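Local coordinates for NAD-dependent epimerase/dehydratase (Veillonella parvula, PDB 4HNH), which binds NADP in a Rossmann-type fold and probably acts as an NADP-dependent oxidoreductase or epimerase on a substrate not yet identified, at residues Thr155-Asp160 and Ala178-Glu183; Gly15-Lys20 and Glu183-Ala188. All coordinates share one frame; numbering follows the deposited sequence.

Interaction 1: residues Thr155-Asp160 and Ala178-Glu183. With NAP (NADP nicotinamide-adenine-dinucleotide phosphate), chain C.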
ATOM      1  N   THR A 155       3.430   9.321   4.485  1.00 10.71           N
ATOM      2  CA  THR A 155       3.094  10.510   5.250  1.00 10.54           C
ATOM      3  C   THR A 155       1.698  10.979   4.854  1.00 13.75           C
ATOM      4  O   THR A 155       0.981  10.270   4.148  1.00 11.94           O
ATOM      5  CB  THR A 155       4.187  11.577   5.116  1.00 12.92           C
ATOM      6  OG1 THR A 155       3.890  12.682   5.975  1.00 10.62           O
ATOM      7  CG2 THR A 155       4.331  12.051   3.674  1.00 13.15           C
ATOM      8  N   TRP A 156       1.280  12.147   5.322  1.00  9.68           N
ATOM      9  CA  TRP A 156      -0.103  12.562   5.110  1.00 10.73           C
ATOM     10  C   TRP A 156      -0.477  12.678   3.630  1.00 11.89           C
ATOM     11  O   TRP A 156       0.267  13.242   2.829  1.00 14.55           O
ATOM     12  CB  TRP A 156      -0.386  13.878   5.829  1.00 11.23           C
ATOM     13  CG  TRP A 156      -0.406  13.744   7.310  1.00  9.46           C
ATOM     14  CD1 TRP A 156       0.643  13.931   8.179  1.00 10.94           C
ATOM     15  CD2 TRP A 156      -1.536  13.398   8.117  1.00 10.58           C
ATOM     16  NE1 TRP A 156       0.225  13.729   9.473  1.00 11.86           N
ATOM     17  CE2 TRP A 156      -1.108  13.402   9.464  1.00 12.27           C
ATOM     18  CE3 TRP A 156      -2.873  13.110   7.834  1.00 12.62           C
ATOM     19  CZ2 TRP A 156      -1.975  13.110  10.528  1.00 12.51           C
ATOM     20  CZ3 TRP A 156      -3.727  12.818   8.879  1.00 14.66           C
ATOM     21  CH2 TRP A 156      -3.280  12.825  10.211  1.00 15.41           C
ATOM     22  N   LEU A 157      -1.646  12.151   3.279  1.00 11.26           N
ATOM     23  CA  LEU A 157      -2.044  12.043   1.880  1.00 11.33           C
ATOM     24  C   LEU A 157      -2.976  13.147   1.403  1.00 14.58           C
ATOM     25  O   LEU A 157      -3.829  13.636   2.157  1.00 14.40           O
ATOM     26  CB  LEU A 157      -2.741  10.697   1.628  1.00 12.86           C
ATOM     27  CG  LEU A 157      -1.906   9.442   1.884  1.00  9.55           C
ATOM     28  CD1 LEU A 157      -2.778   8.178   1.793  1.00 14.27           C
ATOM     29  CD2 LEU A 157      -0.747   9.356   0.920  1.00 11.81           C
ATOM     30  N   TYR A 158      -2.845  13.488   0.125  1.00 11.63           N
ATOM     31  CA  TYR A 158      -3.797  14.367  -0.548  1.00 12.62           C
ATOM     32  C   TYR A 158      -3.768  14.024  -2.041  1.00 16.16           C
ATOM     33  O   TYR A 158      -2.929  13.234  -2.484  1.00 15.60           O
ATOM     34  CB  TYR A 158      -3.467  15.847  -0.290  1.00 12.48           C
ATOM     35  CG  TYR A 158      -2.228  16.357  -0.984  1.00 16.55           C
ATOM     36  CD1 TYR A 158      -2.328  17.230  -2.062  1.00 19.72           C
ATOM     37  CD2 TYR A 158      -0.968  15.970  -0.568  1.00 13.67           C
ATOM     38  CE1 TYR A 158      -1.201  17.698  -2.705  1.00 17.70           C
ATOM     39  CE2 TYR A 158       0.164  16.422  -1.202  1.00 13.45           C
ATOM     40  CZ  TYR A 158       0.045  17.301  -2.261  1.00 16.64           C
ATOM     41  OH  TYR A 158       1.165  17.766  -2.903  1.00 21.28           O
ATOM     42  N   ASN A 159      -4.687  14.600  -2.809  1.00 14.37           N
ATOM     43  CA  ASN A 159      -4.763  14.305  -4.234  1.00 17.49           C
ATOM     44  C   ASN A 159      -4.354  15.506  -5.071  1.00 23.98           C
ATOM     45  O   ASN A 159      -4.875  16.606  -4.881  1.00 21.84           O
ATOM     46  CB  ASN A 159      -6.184  13.884  -4.611  1.00 18.45           C
ATOM     47  CG  ASN A 159      -6.627  12.632  -3.892  1.00 22.59           C
ATOM     48  OD1 ASN A 159      -5.831  11.725  -3.654  1.00 20.49           O
ATOM     49  ND2 ASN A 159      -7.906  12.581  -3.528  1.00 25.06           N
ATOM     50  N   ASP A 160      -3.413  15.286  -5.983  1.00 18.21           N
ATOM     51  CA  ASP A 160      -3.047  16.283  -6.976  1.00 19.83           C
ATOM     52  C   ASP A 160      -2.257  15.627  -8.108  1.00 23.92           C
ATOM     53  O   ASP A 160      -1.080  15.325  -7.945  1.00 22.89           O
ATOM     54  CB  ASP A 160      -2.206  17.391  -6.347  1.00 22.82           C
ATOM     55  CG  ASP A 160      -1.934  18.527  -7.317  1.00 25.70           C
ATOM     56  OD1 ASP A 160      -1.541  19.619  -6.862  1.00 26.96           O
ATOM     57  OD2 ASP A 160      -2.133  18.326  -8.538  1.00 28.86           O
ATOM     58  N   ALA A 178       6.012  16.313   5.300  1.00 11.20           N
ATOM     59  CA  ALA A 178       4.737  16.345   6.009  1.00  9.86           C
ATOM     60  C   ALA A 178       3.577  15.829   5.177  1.00  9.99           C
ATOM     61  O   ALA A 178       2.470  15.679   5.682  1.00 12.33           O
ATOM     62  CB  ALA A 178       4.436  17.770   6.470  1.00 10.35           C
ATOM     63  N   GLN A 179       3.820  15.580   3.901  1.00  9.81           N
ATOM     64  CA  GLN A 179       2.739  15.182   3.015  1.00 13.02           C
ATOM     65  C   GLN A 179       3.272  14.549   1.737  1.00 15.25           C
ATOM     66  O   GLN A 179       4.462  14.676   1.415  1.00 11.07           O
ATOM     67  CB  GLN A 179       1.873  16.390   2.676  1.00 13.12           C
ATOM     68  CG  GLN A 179       2.611  17.409   1.798  1.00 10.71           C
ATOM     69  CD  GLN A 179       1.756  18.607   1.475  1.00 19.44           C
ATOM     70  OE1 GLN A 179       1.009  19.077   2.318  1.00 18.78           O
ATOM     71  NE2 GLN A 179       1.861  19.108   0.247  1.00 22.16           N
ATOM     72  N   VAL A 180       2.387  13.856   1.021  1.00 12.99           N
ATOM     73  CA  VAL A 180       2.702  13.296  -0.290  1.00 11.70           C
ATOM     74  C   VAL A 180       1.388  13.050  -1.030  1.00 11.79           C
ATOM     75  O   VAL A 180       0.393  12.714  -0.405  1.00 12.86           O
ATOM     76  CB  VAL A 180       3.522  11.986  -0.156  1.00 12.15           C
ATOM     77  CG1 VAL A 180       2.687  10.884   0.502  1.00 13.20           C
ATOM     78  CG2 VAL A 180       4.068  11.553  -1.522  1.00 12.23           C
ATOM     79  N   SER A 181       1.368  13.247  -2.345  1.00 10.95           N
ATOM     80  CA  SER A 181       0.107  13.051  -3.073  1.00 10.45           C
ATOM     81  C   SER A 181      -0.106  11.551  -3.296  1.00 15.02           C
ATOM     82  O   SER A 181       0.845  10.780  -3.371  1.00 14.10           O
ATOM     83  CB  SER A 181       0.101  13.791  -4.414  1.00 15.13           C
ATOM     84  OG  SER A 181       0.968  13.150  -5.334  1.00 13.85           O
ATOM     85  N   ARG A 182      -1.358  11.135  -3.417  1.00 13.92           N
ATOM     86  CA  ARG A 182      -1.618   9.730  -3.706  1.00 13.57           C
ATOM     87  C   ARG A 182      -1.050   9.344  -5.080  1.00 12.52           C
ATOM     88  O   ARG A 182      -0.618   8.209  -5.277  1.00 13.28           O
ATOM     89  CB  ARG A 182      -3.117   9.430  -3.619  1.00 15.66           C
ATOM     90  CG  ARG A 182      -3.619   9.478  -2.180  1.00 13.68           C
ATOM     91  CD  ARG A 182      -5.060   9.047  -2.101  1.00 15.95           C
ATOM     92  NE  ARG A 182      -5.523   9.071  -0.723  1.00 14.17           N
ATOM     93  CZ  ARG A 182      -6.008  10.163  -0.135  1.00 14.92           C
ATOM     94  NH1 ARG A 182      -6.079  11.310  -0.803  1.00 16.47           N
ATOM     95  NH2 ARG A 182      -6.412  10.112   1.131  1.00 17.94           N
ATOM     96  N   GLU A 183      -1.021  10.298  -6.005  1.00 13.67           N
ATOM     97  CA  GLU A 183      -0.492  10.047  -7.336  1.00 12.53           C
ATOM     98  C   GLU A 183       1.010   9.789  -7.276  1.00 13.44           C
ATOM     99  O   GLU A 183       1.522   8.947  -8.012  1.00 15.95           O
ATOM    100  CB  GLU A 183      -0.806  11.223  -8.263  1.00 14.69           C
ATOM    101  CG  GLU A 183      -2.309  11.390  -8.604  1.00 16.99           C
ATOM    102  CD  GLU A 183      -3.129  12.137  -7.540  1.00 17.29           C
ATOM    103  OE1 GLU A 183      -2.583  12.568  -6.499  1.00 17.31           O
ATOM    104  OE2 GLU A 183      -4.348  12.308  -7.771  1.00 24.06           O
TER
HETATM  105  PA  NAP C 301      -8.295   4.104   1.769  1.00 19.26           P
HETATM  106  O1A NAP C 301      -9.006   4.957   0.773  1.00 18.89           O
HETATM  107  O2A NAP C 301      -9.131   4.141   3.012  1.00 20.30           O
HETATM  108  O5B NAP C 301      -8.187   2.626   1.252  1.00 20.32           O
HETATM  109  C5B NAP C 301      -8.096   1.560   2.154  1.00 18.61           C
HETATM  110  C4B NAP C 301      -8.928   0.442   1.661  1.00 13.96           C
HETATM  111  O4B NAP C 301      -8.663  -0.739   2.426  1.00 18.46           O
HETATM  112  C3B NAP C 301     -10.396   0.762   1.775  1.00 18.04           C
HETATM  113  O3B NAP C 301     -10.984   0.794   0.528  1.00 19.65           O
HETATM  114  C2B NAP C 301     -10.920  -0.344   2.630  1.00 18.74           C
HETATM  115  O2B NAP C 301     -12.158  -0.873   2.193  1.00 18.18           O
HETATM  116  C1B NAP C 301      -9.867  -1.406   2.489  1.00 21.70           C
HETATM  117  N9A NAP C 301      -9.944  -2.274   3.629  1.00 20.40           N
HETATM  118  C8A NAP C 301      -9.435  -2.043   4.917  1.00 18.84           C
HETATM  119  N7A NAP C 301      -9.757  -3.078   5.695  1.00 19.62           N
HETATM  120  C5A NAP C 301     -10.493  -4.020   4.942  1.00 18.31           C
HETATM  121  C6A NAP C 301     -11.091  -5.292   5.223  1.00 18.35           C
HETATM  122  N6A NAP C 301     -11.011  -5.851   6.497  1.00 24.52           N
HETATM  123  N1A NAP C 301     -11.746  -5.922   4.236  1.00 18.94           N
HETATM  124  C2A NAP C 301     -11.824  -5.407   3.014  1.00 18.76           C
HETATM  125  N3A NAP C 301     -11.280  -4.218   2.697  1.00 19.66           N
HETATM  126  C4A NAP C 301     -10.623  -3.514   3.620  1.00 18.19           C
HETATM  127  O3  NAP C 301      -6.849   4.645   2.125  1.00 18.29           O
HETATM  128  PN  NAP C 301      -5.758   5.225   1.104  1.00 20.02           P
HETATM  129  O1N NAP C 301      -5.904   6.691   0.864  1.00 19.97           O
HETATM  130  O2N NAP C 301      -5.790   4.633  -0.266  1.00 24.37           O
HETATM  131  O5D NAP C 301      -4.373   4.977   1.834  1.00 16.83           O
HETATM  132  C5D NAP C 301      -3.894   3.647   1.971  1.00 18.03           C
HETATM  133  C4D NAP C 301      -3.674   3.275   3.451  1.00 20.53           C
HETATM  134  O4D NAP C 301      -2.723   4.085   4.073  1.00 21.80           O
HETATM  135  C3D NAP C 301      -4.910   3.313   4.319  1.00 17.69           C
HETATM  136  O3D NAP C 301      -4.824   2.296   5.227  1.00 19.06           O
HETATM  137  C2D NAP C 301      -4.798   4.648   4.971  1.00 18.74           C
HETATM  138  O2D NAP C 301      -5.513   4.698   6.151  1.00 21.55           O
HETATM  139  C1D NAP C 301      -3.333   4.683   5.197  1.00 19.40           C
HETATM  140  N1N NAP C 301      -2.739   6.038   5.330  1.00 20.40           N
HETATM  141  C2N NAP C 301      -3.536   7.170   5.275  1.00 19.12           C
HETATM  142  C3N NAP C 301      -2.967   8.436   5.387  1.00 20.32           C
HETATM  143  C7N NAP C 301      -3.810   9.634   5.326  1.00 27.11           C
HETATM  144  O7N NAP C 301      -3.303  10.729   5.252  1.00 20.68           O
HETATM  145  N7N NAP C 301      -5.246   9.512   5.336  1.00 38.72           N
HETATM  146  C4N NAP C 301      -1.542   8.540   5.540  1.00 20.78           C
HETATM  147  C5N NAP C 301      -0.754   7.315   5.587  1.00 26.25           C
HETATM  148  C6N NAP C 301      -1.372   6.113   5.475  1.00 22.98           C
HETATM  149  P2B NAP C 301     -13.576  -0.215   2.453  1.00 23.60           P
HETATM  150  O1X NAP C 301     -13.893   0.172   3.889  1.00 27.48           O
HETATM  151  O2X NAP C 301     -13.693   1.081   1.663  1.00 25.51           O
HETATM  152  O3X NAP C 301     -14.687  -1.158   2.006  1.00 26.40           O
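Y158 and R182 bury the most surface here, one from each segment of a short parallel pairing between the end of strand 148-158 and strand 180-181. The backbone bonds run from V180 N to W156 O (2.9 Å) and from R182 N to Y158 O (2.8 Å), with a weak one from Y158 N to V180 O between them. L157 and V180 put their side chains on one face of the sheet, with L157 CD2 against V180 CG1; Y158 and S181 share the other face. There the Y158 ring, its CG set between backbone N and carbonyl carbon (chi1 71°), leans back over the neighbouring strand, so that S181 CB sits over one ring face, 4.3 Å from the centroid. The Q179 amide passes obliquely near Y158 CE2, its plane 46° from the ring, with Q179 OE1 bonded to S219 N and F220 N; Y158 OH is held by E210. R182, the first residue of helix 182-193, reaches out extended from CG to NE. One guanidinium face rests on L157 CB, and two partners lie at its edge. N159 OD1 is 2.9 Å from R182 NH1, which meets the N159 amide from above its carbonyl plane. NADP O1N accepts from R182 NE, also at 2.9 Å. Farther along, D160 N donates to E183 OE1 (2.9 Å), and S181 OG, also hydrogen-bonded to K163 O, caps the helix at A184 N. L157 N gives a hydrogen bond to the nicotinamide carbonyl, NADP O7N, at 2.9 Å. The guanidinium, packed against L157 CB on one face and hydrogen-bonded to N159 OD1, thus meets the phosphate, where its positive charge would be expected to offset the negative charge of the diphosphate.

Interaction 2: residues Gly15-Lys20 and Glu183-Ala188. With NAP (NADP nicotinamide-adenine-dinucleotide phosphate), chain C.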
ATOM      1  N   GLY A  15      -9.892   1.282  -2.382  1.00 13.44           N
ATOM      2  CA  GLY A  15      -9.161   2.342  -1.699  1.00 12.28           C
ATOM      3  C   GLY A  15      -8.678   3.371  -2.700  1.00 12.63           C
ATOM      4  O   GLY A  15      -8.532   3.076  -3.889  1.00 16.16           O
ATOM      5  N   GLN A  16      -8.414   4.580  -2.214  1.00 14.83           N
ATOM      6  CA  GLN A  16      -8.039   5.684  -3.098  1.00 13.20           C
ATOM      7  C   GLN A  16      -6.745   5.400  -3.843  1.00 12.91           C
ATOM      8  O   GLN A  16      -6.665   5.532  -5.077  1.00 15.41           O
ATOM      9  CB  GLN A  16      -7.906   6.981  -2.307  1.00 14.88           C
ATOM     10  CG  GLN A  16      -9.255   7.610  -1.932  1.00 16.53           C
ATOM     11  CD  GLN A  16      -9.141   9.109  -1.695  1.00 18.44           C
ATOM     12  OE1 GLN A  16      -8.850   9.876  -2.614  1.00 24.32           O
ATOM     13  NE2 GLN A  16      -9.361   9.524  -0.463  1.00 23.05           N
ATOM     14  N   ILE A  17      -5.725   5.004  -3.099  1.00 13.54           N
ATOM     15  CA  ILE A  17      -4.460   4.637  -3.741  1.00  9.89           C
ATOM     16  C   ILE A  17      -4.604   3.406  -4.640  1.00 14.72           C
ATOM     17  O   ILE A  17      -4.109   3.388  -5.763  1.00 14.45           O
ATOM     18  CB  ILE A  17      -3.322   4.454  -2.701  1.00  9.77           C
ATOM     19  CG1 ILE A  17      -2.879   5.816  -2.166  1.00 11.61           C
ATOM     20  CG2 ILE A  17      -2.112   3.711  -3.324  1.00 14.50           C
ATOM     21  CD1 ILE A  17      -1.917   5.723  -0.994  1.00 13.02           C
ATOM     22  N   ALA A  18      -5.287   2.385  -4.141  1.00 13.33           N
ATOM     23  CA  ALA A  18      -5.521   1.171  -4.912  1.00 10.60           C
ATOM     24  C   ALA A  18      -6.190   1.440  -6.259  1.00 14.04           C
ATOM     25  O   ALA A  18      -5.782   0.892  -7.284  1.00 15.16           O
ATOM     26  CB  ALA A  18      -6.339   0.193  -4.086  1.00 13.12           C
ATOM     27  N   GLN A  19      -7.207   2.295  -6.265  1.00 16.42           N
ATOM     28  CA  GLN A  19      -7.898   2.595  -7.509  1.00 15.57           C
ATOM     29  C   GLN A  19      -6.999   3.330  -8.504  1.00 15.13           C
ATOM     30  O   GLN A  19      -6.986   3.010  -9.691  1.00 14.94           O
ATOM     31  CB  GLN A  19      -9.176   3.386  -7.249  1.00 15.47           C
ATOM     32  CG  GLN A  19     -10.230   2.580  -6.503  1.00 16.10           C
ATOM     33  CD  GLN A  19     -11.643   3.013  -6.838  1.00 14.00           C
ATOM     34  OE1 GLN A  19     -12.026   3.084  -8.009  1.00 18.43           O
ATOM     35  NE2 GLN A  19     -12.426   3.319  -5.810  1.00 16.66           N
ATOM     36  N   LYS A  20      -6.245   4.317  -8.021  1.00 16.95           N
ATOM     37  CA  LYS A  20      -5.322   5.040  -8.895  1.00 14.61           C
ATOM     38  C   LYS A  20      -4.213   4.118  -9.422  1.00 14.40           C
ATOM     39  O   LYS A  20      -3.775   4.249 -10.580  1.00 13.97           O
ATOM     40  CB  LYS A  20      -4.730   6.254  -8.164  1.00 13.45           C
ATOM     41  CG  LYS A  20      -5.741   7.354  -7.878  1.00 18.09           C
ATOM     42  CD  LYS A  20      -5.062   8.505  -7.131  1.00 24.30           C
ATOM     43  CE  LYS A  20      -6.058   9.502  -6.566  1.00 39.14           C
ATOM     44  NZ  LYS A  20      -6.691  10.334  -7.616  1.00 38.67           N
ATOM     45  N   GLU A 183      -1.021  10.298  -6.005  1.00 13.67           N
ATOM     46  CA  GLU A 183      -0.492  10.047  -7.336  1.00 12.53           C
ATOM     47  C   GLU A 183       1.010   9.789  -7.276  1.00 13.44           C
ATOM     48  O   GLU A 183       1.522   8.947  -8.012  1.00 15.95           O
ATOM     49  CB  GLU A 183      -0.806  11.223  -8.263  1.00 14.69           C
ATOM     50  CG  GLU A 183      -2.309  11.390  -8.604  1.00 16.99           C
ATOM     51  CD  GLU A 183      -3.129  12.137  -7.540  1.00 17.29           C
ATOM     52  OE1 GLU A 183      -2.583  12.568  -6.499  1.00 17.31           O
ATOM     53  OE2 GLU A 183      -4.348  12.308  -7.771  1.00 24.06           O
ATOM     54  N   ALA A 184       1.706  10.505  -6.394  1.00 12.91           N
ATOM     55  CA  ALA A 184       3.144  10.275  -6.228  1.00 12.13           C
ATOM     56  C   ALA A 184       3.398   8.910  -5.598  1.00 12.96           C
ATOM     57  O   ALA A 184       4.362   8.222  -5.958  1.00 13.73           O
ATOM     58  CB  ALA A 184       3.790  11.389  -5.394  1.00 12.18           C
ATOM     59  N   VAL A 185       2.542   8.503  -4.670  1.00 11.74           N
ATOM     60  CA  VAL A 185       2.695   7.181  -4.053  1.00 11.46           C
ATOM     61  C   VAL A 185       2.458   6.091  -5.100  1.00 13.35           C
ATOM     62  O   VAL A 185       3.171   5.086  -5.139  1.00 12.07           O
ATOM     63  CB  VAL A 185       1.721   6.985  -2.874  1.00 11.17           C
ATOM     64  CG1 VAL A 185       1.821   5.569  -2.326  1.00 11.76           C
ATOM     65  CG2 VAL A 185       2.039   7.978  -1.757  1.00 11.04           C
ATOM     66  N   VAL A 186       1.461   6.294  -5.952  1.00 12.31           N
ATOM     67  CA  VAL A 186       1.253   5.363  -7.049  1.00 11.87           C
ATOM     68  C   VAL A 186       2.500   5.243  -7.927  1.00 14.91           C
ATOM     69  O   VAL A 186       2.887   4.149  -8.298  1.00 14.93           O
ATOM     70  CB  VAL A 186      -0.000   5.706  -7.865  1.00 13.21           C
ATOM     71  CG1 VAL A 186      -0.023   4.918  -9.175  1.00 16.36           C
ATOM     72  CG2 VAL A 186      -1.240   5.427  -7.028  1.00 13.97           C
ATOM     73  N   LYS A 187       3.140   6.367  -8.235  1.00 12.78           N
ATOM     74  CA  LYS A 187       4.365   6.316  -9.032  1.00 14.36           C
ATOM     75  C   LYS A 187       5.453   5.532  -8.310  1.00 14.39           C
ATOM     76  O   LYS A 187       6.177   4.754  -8.933  1.00 15.40           O
ATOM     77  CB  LYS A 187       4.851   7.728  -9.380  1.00 16.70           C
ATOM     78  CG  LYS A 187       6.022   7.759 -10.363  1.00 20.01           C
ATOM     79  CD  LYS A 187       6.457   9.186 -10.660  1.00 32.00           C
ATOM     80  CE  LYS A 187       7.709   9.207 -11.526  1.00 48.36           C
ATOM     81  NZ  LYS A 187       8.825   8.418 -10.920  1.00 50.63           N
ATOM     82  N   ALA A 188       5.572   5.724  -6.996  1.00 13.67           N
ATOM     83  CA  ALA A 188       6.574   4.974  -6.230  1.00 12.13           C
ATOM     84  C   ALA A 188       6.298   3.468  -6.271  1.00 15.54           C
ATOM     85  O   ALA A 188       7.222   2.658  -6.413  1.00 14.68           O
ATOM     86  CB  ALA A 188       6.638   5.476  -4.795  1.00 13.39           C
TER
HETATM   87  PA  NAP C 301      -8.295   4.104   1.769  1.00 19.26           P
HETATM   88  O1A NAP C 301      -9.006   4.957   0.773  1.00 18.89           O
HETATM   89  O2A NAP C 301      -9.131   4.141   3.012  1.00 20.30           O
HETATM   90  O5B NAP C 301      -8.187   2.626   1.252  1.00 20.32           O
HETATM   91  C5B NAP C 301      -8.096   1.560   2.154  1.00 18.61           C
HETATM   92  C4B NAP C 301      -8.928   0.442   1.661  1.00 13.96           C
HETATM   93  O4B NAP C 301      -8.663  -0.739   2.426  1.00 18.46           O
HETATM   94  C3B NAP C 301     -10.396   0.762   1.775  1.00 18.04           C
HETATM   95  O3B NAP C 301     -10.984   0.794   0.528  1.00 19.65           O
HETATM   96  C2B NAP C 301     -10.920  -0.344   2.630  1.00 18.74           C
HETATM   97  O2B NAP C 301     -12.158  -0.873   2.193  1.00 18.18           O
HETATM   98  C1B NAP C 301      -9.867  -1.406   2.489  1.00 21.70           C
HETATM   99  N9A NAP C 301      -9.944  -2.274   3.629  1.00 20.40           N
HETATM  100  C8A NAP C 301      -9.435  -2.043   4.917  1.00 18.84           C
HETATM  101  N7A NAP C 301      -9.757  -3.078   5.695  1.00 19.62           N
HETATM  102  C5A NAP C 301     -10.493  -4.020   4.942  1.00 18.31           C
HETATM  103  C6A NAP C 301     -11.091  -5.292   5.223  1.00 18.35           C
HETATM  104  N6A NAP C 301     -11.011  -5.851   6.497  1.00 24.52           N
HETATM  105  N1A NAP C 301     -11.746  -5.922   4.236  1.00 18.94           N
HETATM  106  C2A NAP C 301     -11.824  -5.407   3.014  1.00 18.76           C
HETATM  107  N3A NAP C 301     -11.280  -4.218   2.697  1.00 19.66           N
HETATM  108  C4A NAP C 301     -10.623  -3.514   3.620  1.00 18.19           C
HETATM  109  O3  NAP C 301      -6.849   4.645   2.125  1.00 18.29           O
HETATM  110  PN  NAP C 301      -5.758   5.225   1.104  1.00 20.02           P
HETATM  111  O1N NAP C 301      -5.904   6.691   0.864  1.00 19.97           O
HETATM  112  O2N NAP C 301      -5.790   4.633  -0.266  1.00 24.37           O
HETATM  113  O5D NAP C 301      -4.373   4.977   1.834  1.00 16.83           O
HETATM  114  C5D NAP C 301      -3.894   3.647   1.971  1.00 18.03           C
HETATM  115  C4D NAP C 301      -3.674   3.275   3.451  1.00 20.53           C
HETATM  116  O4D NAP C 301      -2.723   4.085   4.073  1.00 21.80           O
HETATM  117  C3D NAP C 301      -4.910   3.313   4.319  1.00 17.69           C
HETATM  118  O3D NAP C 301      -4.824   2.296   5.227  1.00 19.06           O
HETATM  119  C2D NAP C 301      -4.798   4.648   4.971  1.00 18.74           C
HETATM  120  O2D NAP C 301      -5.513   4.698   6.151  1.00 21.55           O
HETATM  121  C1D NAP C 301      -3.333   4.683   5.197  1.00 19.40           C
HETATM  122  N1N NAP C 301      -2.739   6.038   5.330  1.00 20.40           N
HETATM  123  C2N NAP C 301      -3.536   7.170   5.275  1.00 19.12           C
HETATM  124  C3N NAP C 301      -2.967   8.436   5.387  1.00 20.32           C
HETATM  125  C7N NAP C 301      -3.810   9.634   5.326  1.00 27.11           C
HETATM  126  O7N NAP C 301      -3.303  10.729   5.252  1.00 20.68           O
HETATM  127  N7N NAP C 301      -5.246   9.512   5.336  1.00 38.72           N
HETATM  128  C4N NAP C 301      -1.542   8.540   5.540  1.00 20.78           C
HETATM  129  C5N NAP C 301      -0.754   7.315   5.587  1.00 26.25           C
HETATM  130  C6N NAP C 301      -1.372   6.113   5.475  1.00 22.98           C
HETATM  131  P2B NAP C 301     -13.576  -0.215   2.453  1.00 23.60           P
HETATM  132  O1X NAP C 301     -13.893   0.172   3.889  1.00 27.48           O
HETATM  133  O2X NAP C 301     -13.693   1.081   1.663  1.00 25.51           O
HETATM  134  O3X NAP C 301     -14.687  -1.158   2.006  1.00 26.40           O
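E183 OE2 receives K20 NZ at 3.1 Å in a salt bridge that joins the first helix of the Rossmann fold, 16-28, to helix 182-193. The ammonium approaches from above the carboxylate plane, 47° out of it; the chain of K20 is extended until a bend at its last torsion swings NZ to the oxygen. The other carboxylate oxygen, OE1, is taken by D160 N, so the two oxygens of E183 serve different parts of the fold. Behind this polar edge the axes of segments 16-20 and 183-188 approach to 9.3 Å and cross at -59°, and the packing becomes apolar. V186 carries much of it: its CG2 lies 3.7 Å from the carbonyl oxygen I17 O and also touches K20 CB, while I17 CG2 and V186 CG2 pass alongside, the two side chains running opposite ways. I17 CD1 comes crosswise onto V185 CG1, and both of these residues also pack on L154 and L157 of strand 148-158. Helix 16-28 turns its N-terminal end to the cofactor, as in other dinucleotide-binding Rossmann folds, and its first N-H groups face the diphosphate. G15, at the N-cap, brings its CA within 3.1 Å of NADP O5B. Q16 N donates to NADP O1A at 3.1 Å. The bond from I17 N to NADP O2N is 2.9 Å long, with an N-H...O angle of 171°.

In the fold
The centres of interactions 1 and 2 lie about 10 Å apart, and both use the start of helix 182-193, with E183 common to the two. They also touch directly: N159 ND2 and Q16 OE1 are 3.0 Å apart in a probable hydrogen bond, and R182 CG packs on I17 CG1 at 3.7 Å. Together they hold neighbouring parts of one NADP molecule. Interaction 2 supplies backbone N-H groups to both phosphates of the diphosphate bridge, whereas interaction 1 adds the R182 guanidinium to the nicotinamide-side phosphate and a backbone N-H to the carboxamide. Y131, E83, F61 and R43 contribute further hydrogen bonds to the cofactor.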